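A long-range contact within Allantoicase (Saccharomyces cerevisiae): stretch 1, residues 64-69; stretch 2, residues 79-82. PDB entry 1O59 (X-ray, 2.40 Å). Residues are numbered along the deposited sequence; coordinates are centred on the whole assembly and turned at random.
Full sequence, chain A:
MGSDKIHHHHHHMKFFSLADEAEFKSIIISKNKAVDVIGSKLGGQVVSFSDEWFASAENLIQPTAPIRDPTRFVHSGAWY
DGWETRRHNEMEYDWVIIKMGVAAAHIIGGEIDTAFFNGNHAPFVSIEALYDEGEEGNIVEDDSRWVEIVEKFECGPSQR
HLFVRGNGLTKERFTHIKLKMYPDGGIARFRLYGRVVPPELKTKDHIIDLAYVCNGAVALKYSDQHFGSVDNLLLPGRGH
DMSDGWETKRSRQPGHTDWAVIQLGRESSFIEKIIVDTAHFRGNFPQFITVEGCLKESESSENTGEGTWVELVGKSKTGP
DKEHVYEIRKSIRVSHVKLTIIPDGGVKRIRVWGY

Stretch 1 (64-69) TAPIRD
Stretch 2 (79-82) WYDG

Residues 64-69 and 79-82 of allantoicase pack as two irregular segments without regular helix or strand, stretch 1 extended from Thr64 to Ile67, burying 343 Å² counted over both sides. They run antiparallel: Pro66 CA lies 5.7 Å from Asp81 CA, and Asp69 CA lies 7.0 Å from Trp79 CA, so the chains are closer at the Pro66 end.

Thr64 (phi/psi -75/159, chi1 46°, p) points its CA-to-CB bond toward stretch 2 but stays short of contact, its side chain no nearer than 4.9 Å. The CA-to-CB bond of Ala65 (-82/149) points away. Pro66 (-72/151, C-gamma endo pucker) continues the extended course, its CA-to-CB bond sideways to stretch 2; its CA comes to 3.3 Å from Asp81 OD2, and its CB to 4.0 Å from the same oxygen.

Ile67 (-130/163; chi1 53°, p; chi2 163°, t) carries the direct polar link. Its amide N donates a hydrogen bond to Asp81 OD2 at 3.2 Å, with an N-H...O angle of 145°, pairing a backbone donor with a carboxylate acceptor. Asp81 (-88/81; chi1 -169°, t; chi2 -11°) is buried and aims its CA-to-CB bond toward stretch 1, which brings the carboxylate to this amide; Ile67 CG1 also packs 3.4 Å from Asp81 OD2. A water makes a second link: it donates to Ile67 O at 2.8 Å and accepts from Asp81 N at 2.9 Å, so both backbone groups are satisfied across a gap too wide for a direct bond.

Arg68 turns the backbone (-79/-61). Its CA-to-CB bond points away, yet the side chain (chi1 -155°, t; chi2 16°, between wells; chi3 -178°, t; chi4 97°) brings its end back to Tyr80. Arg68 CZ sits 5.0 Å from the Tyr80 ring centroid, 22° off the ring normal, a cation-pi contact of the guanidinium charge with the aromatic face. The CA-to-CB bond of Tyr80 (-146/138; chi1 -113°, between wells; chi2 111°) points sideways, but the end of the side chain comes nearer. Arg68 O meets the edge of the Trp79 ring, 3.5 Å from Trp79 CD1, placing a carbonyl oxygen against a polarised aromatic C-H.

Asp69 (phi -142; chi1 -154°, t; chi2 -143°) swings OD2 to 3.7 Å from Trp79 CD1. The CA-to-CB bond of Trp79 (psi 139; chi1 162°, t; chi2 -100°) points toward stretch 1, but Trp79 NE1, 4.3 Å from Ile67 O, is buried here without a partner. Beyond Asp81, Gly82 (168/-179) makes no contact across; Gly82 N gives a weak hydrogen bond to Tyr80 O at 3.0 Å.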

ATOM      1  N   THR A  64       0.067   2.438 -10.514  1.00 65.61           N
ATOM      2  CA  THR A  64      -0.636   1.919 -11.676  1.00 66.87           C
ATOM      3  C   THR A  64      -0.174   0.505 -11.995  1.00 67.37           C
ATOM      4  O   THR A  64       0.912   0.075 -11.599  1.00 67.38           O
ATOM      5  CB  THR A  64      -0.315   2.797 -12.879  1.00 66.94           C
ATOM      6  OG1 THR A  64       1.096   3.037 -12.909  1.00 68.35           O
ATOM      7  CG2 THR A  64      -0.854   4.197 -12.715  1.00 67.55           C
ATOM      8  N   ALA A  65      -0.999  -0.222 -12.721  1.00 68.09           N
ATOM      9  CA  ALA A  65      -0.561  -1.496 -13.267  1.00 68.98           C
ATOM     10  C   ALA A  65       0.206  -1.141 -14.512  1.00 69.27           C
ATOM     11  O   ALA A  65      -0.109  -0.128 -15.141  1.00 70.14           O
ATOM     12  CB  ALA A  65      -1.746  -2.422 -13.586  1.00 68.68           C
ATOM     13  N   PRO A  66       1.203  -1.943 -14.868  1.00 70.42           N
ATOM     14  CA  PRO A  66       2.037  -1.641 -16.019  1.00 71.39           C
ATOM     15  C   PRO A  66       1.297  -1.846 -17.342  1.00 73.00           C
ATOM     16  O   PRO A  66       0.372  -2.668 -17.430  1.00 71.45           O
ATOM     17  CB  PRO A  66       3.214  -2.608 -15.885  1.00 71.30           C
ATOM     18  CG  PRO A  66       2.902  -3.526 -14.769  1.00 70.78           C
ATOM     19  CD  PRO A  66       1.585  -3.209 -14.218  1.00 70.34           C
ATOM     20  N   ILE A  67       1.711  -1.064 -18.342  1.00 75.70           N
ATOM     21  CA  ILE A  67       1.073  -1.029 -19.671  1.00 78.03           C
ATOM     22  C   ILE A  67       2.101  -1.176 -20.784  1.00 80.38           C
ATOM     23  O   ILE A  67       3.296  -0.969 -20.562  1.00 79.65           O
ATOM     24  CB  ILE A  67       0.277   0.289 -19.874  1.00 77.78           C
ATOM     25  CG1 ILE A  67       1.166   1.507 -19.597  1.00 78.31           C
ATOM     26  CG2 ILE A  67      -0.946   0.321 -18.985  1.00 77.24           C
ATOM     27  CD1 ILE A  67       0.618   2.806 -20.154  1.00 78.13           C
ATOM     28  N   ARG A  68       1.639  -1.512 -21.990  1.00 84.37           N
ATOM     29  CA  ARG A  68       2.575  -1.728 -23.082  1.00 86.33           C
ATOM     30  C   ARG A  68       3.084  -0.421 -23.705  1.00 88.25           C
ATOM     31  O   ARG A  68       4.298  -0.143 -23.644  1.00 89.29           O
ATOM     32  CB  ARG A  68       2.062  -2.726 -24.127  1.00 87.09           C
ATOM     33  CG  ARG A  68       3.203  -3.452 -24.929  1.00 87.66           C
ATOM     34  CD  ARG A  68       4.624  -3.332 -24.286  1.00 92.48           C
ATOM     35  NE  ARG A  68       5.754  -3.940 -25.006  1.00 93.79           N
ATOM     36  CZ  ARG A  68       6.606  -3.295 -25.835  1.00 97.58           C
ATOM     37  NH1 ARG A  68       7.623  -3.972 -26.388  1.00 97.10           N
ATOM     38  NH2 ARG A  68       6.456  -1.995 -26.130  1.00 98.83           N
ATOM     39  N   ASP A  69       2.218   0.411 -24.269  1.00 89.94           N
ATOM     40  CA  ASP A  69       2.743   1.628 -24.920  1.00 91.31           C
ATOM     41  C   ASP A  69       1.883   2.875 -24.726  1.00 91.79           C
ATOM     42  O   ASP A  69       2.414   3.989 -24.666  1.00 92.47           O
ATOM     43  CB  ASP A  69       2.987   1.373 -26.414  1.00 91.63           C
ATOM     44  CG  ASP A  69       4.070   2.291 -26.996  1.00 93.89           C
ATOM     45  OD1 ASP A  69       3.896   2.722 -28.178  1.00 96.06           O
ATOM     46  OD2 ASP A  69       5.108   2.638 -26.350  1.00 93.97           O
ATOM     47  N   TRP A  79      10.168   3.367 -24.929  1.00 82.49           N
ATOM     48  CA  TRP A  79       9.417   3.330 -23.658  1.00 82.13           C
ATOM     49  C   TRP A  79       9.207   1.894 -23.170  1.00 81.29           C
ATOM     50  O   TRP A  79       8.922   0.969 -23.947  1.00 81.25           O
ATOM     51  CB  TRP A  79       8.057   4.033 -23.789  1.00 82.52           C
ATOM     52  CG  TRP A  79       7.012   3.698 -22.685  1.00 83.23           C
ATOM     53  CD1 TRP A  79       5.939   2.800 -22.768  1.00 83.69           C
ATOM     54  CD2 TRP A  79       6.932   4.274 -21.371  1.00 84.42           C
ATOM     55  NE1 TRP A  79       5.225   2.789 -21.590  1.00 82.93           N
ATOM     56  CE2 TRP A  79       5.802   3.682 -20.714  1.00 84.83           C
ATOM     57  CE3 TRP A  79       7.705   5.223 -20.668  1.00 83.63           C
ATOM     58  CZ2 TRP A  79       5.436   4.022 -19.387  1.00 84.09           C
ATOM     59  CZ3 TRP A  79       7.351   5.548 -19.358  1.00 83.37           C
ATOM     60  CH2 TRP A  79       6.224   4.955 -18.730  1.00 83.86           C
ATOM     61  N   TYR A  80       9.368   1.726 -21.863  1.00 79.99           N
ATOM     62  CA  TYR A  80       8.950   0.516 -21.157  1.00 78.34           C
ATOM     63  C   TYR A  80       8.483   0.958 -19.782  1.00 75.19           C
ATOM     64  O   TYR A  80       9.125   1.812 -19.138  1.00 74.12           O
ATOM     65  CB  TYR A  80      10.132  -0.399 -21.001  1.00 80.16           C
ATOM     66  CG  TYR A  80      10.115  -1.704 -21.750  1.00 82.97           C
ATOM     67  CD1 TYR A  80      11.006  -1.928 -22.817  1.00 85.31           C
ATOM     68  CD2 TYR A  80       9.286  -2.768 -21.333  1.00 83.46           C
ATOM     69  CE1 TYR A  80      11.049  -3.184 -23.470  1.00 85.77           C
ATOM     70  CE2 TYR A  80       9.307  -4.005 -21.984  1.00 83.21           C
ATOM     71  CZ  TYR A  80      10.191  -4.213 -23.047  1.00 84.23           C
ATOM     72  OH  TYR A  80      10.229  -5.439 -23.682  1.00 83.56           O
ATOM     73  N   ASP A  81       7.377   0.379 -19.330  1.00 71.98           N
ATOM     74  CA  ASP A  81       6.778   0.764 -18.069  1.00 69.40           C
ATOM     75  C   ASP A  81       7.421  -0.082 -16.997  1.00 67.19           C
ATOM     76  O   ASP A  81       6.891  -1.124 -16.568  1.00 66.40           O
ATOM     77  CB  ASP A  81       5.278   0.561 -18.127  1.00 69.42           C
ATOM     78  CG  ASP A  81       4.560   1.180 -16.952  1.00 69.65           C
ATOM     79  OD1 ASP A  81       5.217   1.595 -15.953  1.00 68.44           O
ATOM     80  OD2 ASP A  81       3.318   1.288 -16.956  1.00 70.03           O
ATOM     81  N   GLY A  82       8.604   0.360 -16.599  1.00 64.70           N
ATOM     82  CA  GLY A  82       9.460  -0.455 -15.769  1.00 63.16           C
ATOM     83  C   GLY A  82      10.868   0.024 -15.606  1.00 61.69           C
ATOM     84  O   GLY A  82      11.271   1.063 -16.136  1.00 62.63           O
TER
HETATM   85  O   HOH W   1       5.992  -1.686 -20.777  1.00 52.01           O